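Long-range contact in NO-binding heme-dependent sensor protein (Shewanella oneidensis, PDB 4U9J), which probably senses nitric oxide through a bound heme, a cofactor represented in this crystal by manganese protoporphyrin IX: residues 93-98 against 128-133. The protein carries 3 engineered substitutions. Numbering follows the deposited sequence.
Sequences SLVMGI and IALRYS. With MNH (manganese protoporphyrin IX), chain C.
Val95, on the helix 91-96, rests its CG1 methyl against two strand residues, 3.7 Å from Leu130 CD1 and 4.2 Å from Ile128 CG2. It reaches the strand because CG1 lies anti to the backbone N (chi1 173°). Ile128 CD1 meets the root of the same valine, 4.1 Å from Val95 CB. Met96, its chain bent at chi2 and chi3, crosses Ile128 and lays SD 4.1 Å from Ile128 CG2. Ile98 CD1 touches Leu130 CD2 at 4.2 Å; the same methyl also lies 3.7 Å from MNH CAB, the inner vinyl carbon on the porphyrin edge. No hydrogen bond joins the segments; the join is wholly apolar, between the end of helix 91-96 with the start of helix 98-109 and one face of the antiparallel sheet of the heme-NO-binding (H-NOX) fold, beside the cofactor pocket. With Ile98 cut back to an alanine, Leu130 CD2 and the vinyl-bearing pyrrole would probably lose the methyl that bridges them, and the porphyrin edge is likely to shift more easily. Further along the strand, Tyr132 OH donates a 2.5 Å hydrogen bond to MNH O2A, which lies in the ring plane at its edge; the backbone N of Leu138 also bonds to this hydroxyl. Leu146 of helix 139-152 packs on both Val95 and Leu130, while Ile118 of the neighbouring strand touches Ile98 and Leu130. Ile98 also lies near His103, the axial ligand residue.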
loop_
_atom_site.group_PDB
_atom_site.type_symbol
_atom_site.label_atom_id
_atom_site.label_comp_id
_atom_site.label_asym_id
_atom_site.label_seq_id
_atom_site.Cartn_x
_atom_site.Cartn_y
_atom_site.Cartn_z
ATOM N N SER A 93 -9.470 -4.421 13.249
ATOM C CA SER A 93 -9.482 -3.041 13.799
ATOM C C SER A 93 -8.731 -2.094 12.935
ATOM O O SER A 93 -9.225 -1.051 12.670
ATOM C CB SER A 93 -8.869 -2.977 15.227
ATOM O OG SER A 93 -9.747 -3.634 16.072
ATOM N N LEU A 94 -7.523 -2.465 12.539
ATOM C CA LEU A 94 -6.725 -1.626 11.694
ATOM C C LEU A 94 -7.450 -1.339 10.392
ATOM O O LEU A 94 -7.510 -0.186 9.971
ATOM C CB LEU A 94 -5.362 -2.251 11.394
ATOM C CG LEU A 94 -4.403 -1.321 10.621
ATOM C CD1 LEU A 94 -2.979 -1.527 11.066
ATOM C CD2 LEU A 94 -4.507 -1.505 9.070
ATOM N N VAL A 95 -8.011 -2.362 9.741
ATOM C CA VAL A 95 -8.662 -2.143 8.467
ATOM C C VAL A 95 -9.864 -1.189 8.637
ATOM O O VAL A 95 -10.052 -0.271 7.839
ATOM C CB VAL A 95 -9.090 -3.476 7.802
ATOM C CG1 VAL A 95 -9.940 -3.156 6.520
ATOM C CG2 VAL A 95 -7.857 -4.328 7.456
ATOM N N MET A 96 -10.627 -1.356 9.713
ATOM C CA MET A 96 -11.779 -0.520 9.966
ATOM C C MET A 96 -11.370 0.925 10.340
ATOM O O MET A 96 -12.203 1.836 10.196
ATOM C CB MET A 96 -12.659 -1.125 11.065
ATOM C CG MET A 96 -13.399 -2.422 10.598
ATOM S SD MET A 96 -14.463 -2.159 9.142
ATOM C CE MET A 96 -15.769 -1.268 9.907
ATOM N N GLY A 97 -10.102 1.127 10.720
ATOM C CA GLY A 97 -9.569 2.445 11.102
ATOM C C GLY A 97 -8.709 3.089 10.026
ATOM O O GLY A 97 -8.108 4.093 10.306
ATOM N N ILE A 98 -8.618 2.521 8.817
ATOM C CA ILE A 98 -7.700 3.072 7.815
ATOM C C ILE A 98 -8.102 4.500 7.501
ATOM O O ILE A 98 -7.282 5.383 7.521
ATOM C CB ILE A 98 -7.678 2.282 6.537
ATOM C CG1 ILE A 98 -6.985 0.950 6.747
ATOM C CG2 ILE A 98 -6.945 3.090 5.403
ATOM C CD1 ILE A 98 -7.404 -0.099 5.675
ATOM N N ILE A 128 -14.740 -8.523 5.657
ATOM C CA ILE A 128 -14.800 -7.085 5.583
ATOM C C ILE A 128 -14.970 -6.636 4.105
ATOM O O ILE A 128 -14.258 -7.109 3.219
ATOM C CB ILE A 128 -13.531 -6.433 6.131
ATOM C CG1 ILE A 128 -13.138 -7.057 7.462
ATOM C CG2 ILE A 128 -13.707 -4.909 6.161
ATOM C CD1 ILE A 128 -11.722 -6.657 7.894
ATOM N N ALA A 129 -15.908 -5.730 3.856
ATOM C CA ALA A 129 -16.083 -5.144 2.536
ATOM C C ALA A 129 -15.410 -3.808 2.589
ATOM O O ALA A 129 -15.882 -2.894 3.272
ATOM C CB ALA A 129 -17.527 -5.009 2.192
ATOM N N LEU A 130 -14.259 -3.717 1.952
ATOM C CA LEU A 130 -13.529 -2.476 1.889
ATOM C C LEU A 130 -13.716 -1.768 0.530
ATOM O O LEU A 130 -13.289 -2.259 -0.497
ATOM C CB LEU A 130 -12.058 -2.762 2.159
ATOM C CG LEU A 130 -11.224 -1.526 2.529
ATOM C CD1 LEU A 130 -11.626 -1.061 3.912
ATOM C CD2 LEU A 130 -9.721 -1.792 2.597
ATOM N N ARG A 131 -14.391 -0.630 0.516
ATOM C CA ARG A 131 -14.592 0.182 -0.680
ATOM C C ARG A 131 -13.471 1.198 -0.837
ATOM O O ARG A 131 -13.212 1.990 0.064
ATOM C CB ARG A 131 -15.928 0.889 -0.613
ATOM C CG ARG A 131 -16.445 1.533 -1.930
ATOM C CD ARG A 131 -17.815 2.194 -1.691
ATOM N NE ARG A 131 -18.462 2.745 -2.882
ATOM C CZ ARG A 131 -18.053 3.873 -3.453
ATOM N NH1 ARG A 131 -16.974 4.486 -2.985
ATOM N NH2 ARG A 131 -18.651 4.341 -4.526
ATOM N N TYR A 132 -12.819 1.176 -1.996
ATOM C CA TYR A 132 -11.660 2.009 -2.305
ATOM C C TYR A 132 -11.997 2.872 -3.508
ATOM O O TYR A 132 -12.564 2.389 -4.489
ATOM C CB TYR A 132 -10.456 1.130 -2.623
ATOM C CG TYR A 132 -9.285 1.839 -3.244
ATOM C CD1 TYR A 132 -9.198 2.029 -4.618
ATOM C CD2 TYR A 132 -8.246 2.312 -2.474
ATOM C CE1 TYR A 132 -8.109 2.693 -5.176
ATOM C CE2 TYR A 132 -7.143 2.940 -3.046
ATOM C CZ TYR A 132 -7.086 3.153 -4.377
ATOM O OH TYR A 132 -5.995 3.783 -4.974
ATOM N N SER A 133 -11.554 4.111 -3.463
ATOM C CA SER A 133 -11.807 5.103 -4.494
ATOM C C SER A 133 -10.596 6.033 -4.567
ATOM O O SER A 133 -10.218 6.571 -3.556
ATOM C CB SER A 133 -13.033 5.906 -4.138
ATOM O OG SER A 133 -13.563 6.243 -5.330
HETATM MN MN MNH C . -2.184 4.552 3.416
HETATM C CHA MNH C . -1.205 6.207 0.796
HETATM C CHB MNH C . -3.948 2.556 1.558
HETATM C CHC MNH C . -1.984 2.064 5.747
HETATM C CHD MNH C . 0.074 6.147 5.236
HETATM N NA MNH C . -2.591 4.476 1.345
HETATM C C1A MNH C . -2.031 5.220 0.341
HETATM C C2A MNH C . -2.426 4.673 -0.968
HETATM C C3A MNH C . -3.141 3.533 -0.765
HETATM C C4A MNH C . -3.256 3.441 0.699
HETATM C CMA MNH C . -3.756 2.504 -1.700
HETATM C CAA MNH C . -1.898 5.297 -2.279
HETATM C CBA MNH C . -2.695 6.483 -2.829
HETATM C CGA MNH C . -4.072 6.325 -3.425
HETATM O O1A MNH C . -4.749 7.328 -3.754
HETATM O O2A MNH C . -4.445 5.121 -3.488
HETATM N NB MNH C . -3.175 2.649 3.805
HETATM C C1B MNH C . -3.820 1.870 2.795
HETATM C C2B MNH C . -4.300 0.559 3.202
HETATM C C3B MNH C . -3.682 0.596 4.429
HETATM C C4B MNH C . -2.915 1.754 4.777
HETATM C CMB MNH C . -5.193 -0.376 2.360
HETATM C CAB MNH C . -3.694 -0.511 5.403
HETATM C CBB MNH C . -3.698 -1.961 5.306
HETATM N NC MNH C . -1.074 4.146 5.275
HETATM C C1C MNH C . -1.133 3.042 6.134
HETATM C C2C MNH C . -0.260 3.139 7.308
HETATM C C3C MNH C . 0.299 4.327 7.096
HETATM C C4C MNH C . -0.183 4.958 5.903
HETATM C CMC MNH C . -0.059 2.079 8.416
HETATM C CAC MNH C . 1.290 4.989 7.967
HETATM C CBC MNH C . 0.866 5.724 9.113
HETATM N ND MNH C . -0.917 6.189 3.209
HETATM C C1D MNH C . 0.060 6.765 3.992
HETATM C C2D MNH C . 0.887 7.804 3.295
HETATM C C3D MNH C . 0.448 7.736 2.001
HETATM C C4D MNH C . -0.570 6.732 1.923
HETATM C CMD MNH C . 1.931 8.608 3.987
HETATM C CAD MNH C . 0.917 8.554 0.813
HETATM C CBD MNH C . 0.216 9.890 0.674
HETATM C CGD MNH C . 0.824 10.726 -0.459
HETATM O O1D MNH C . 1.710 10.204 -1.166
HETATM O O2D MNH C . 0.503 11.949 -0.685
#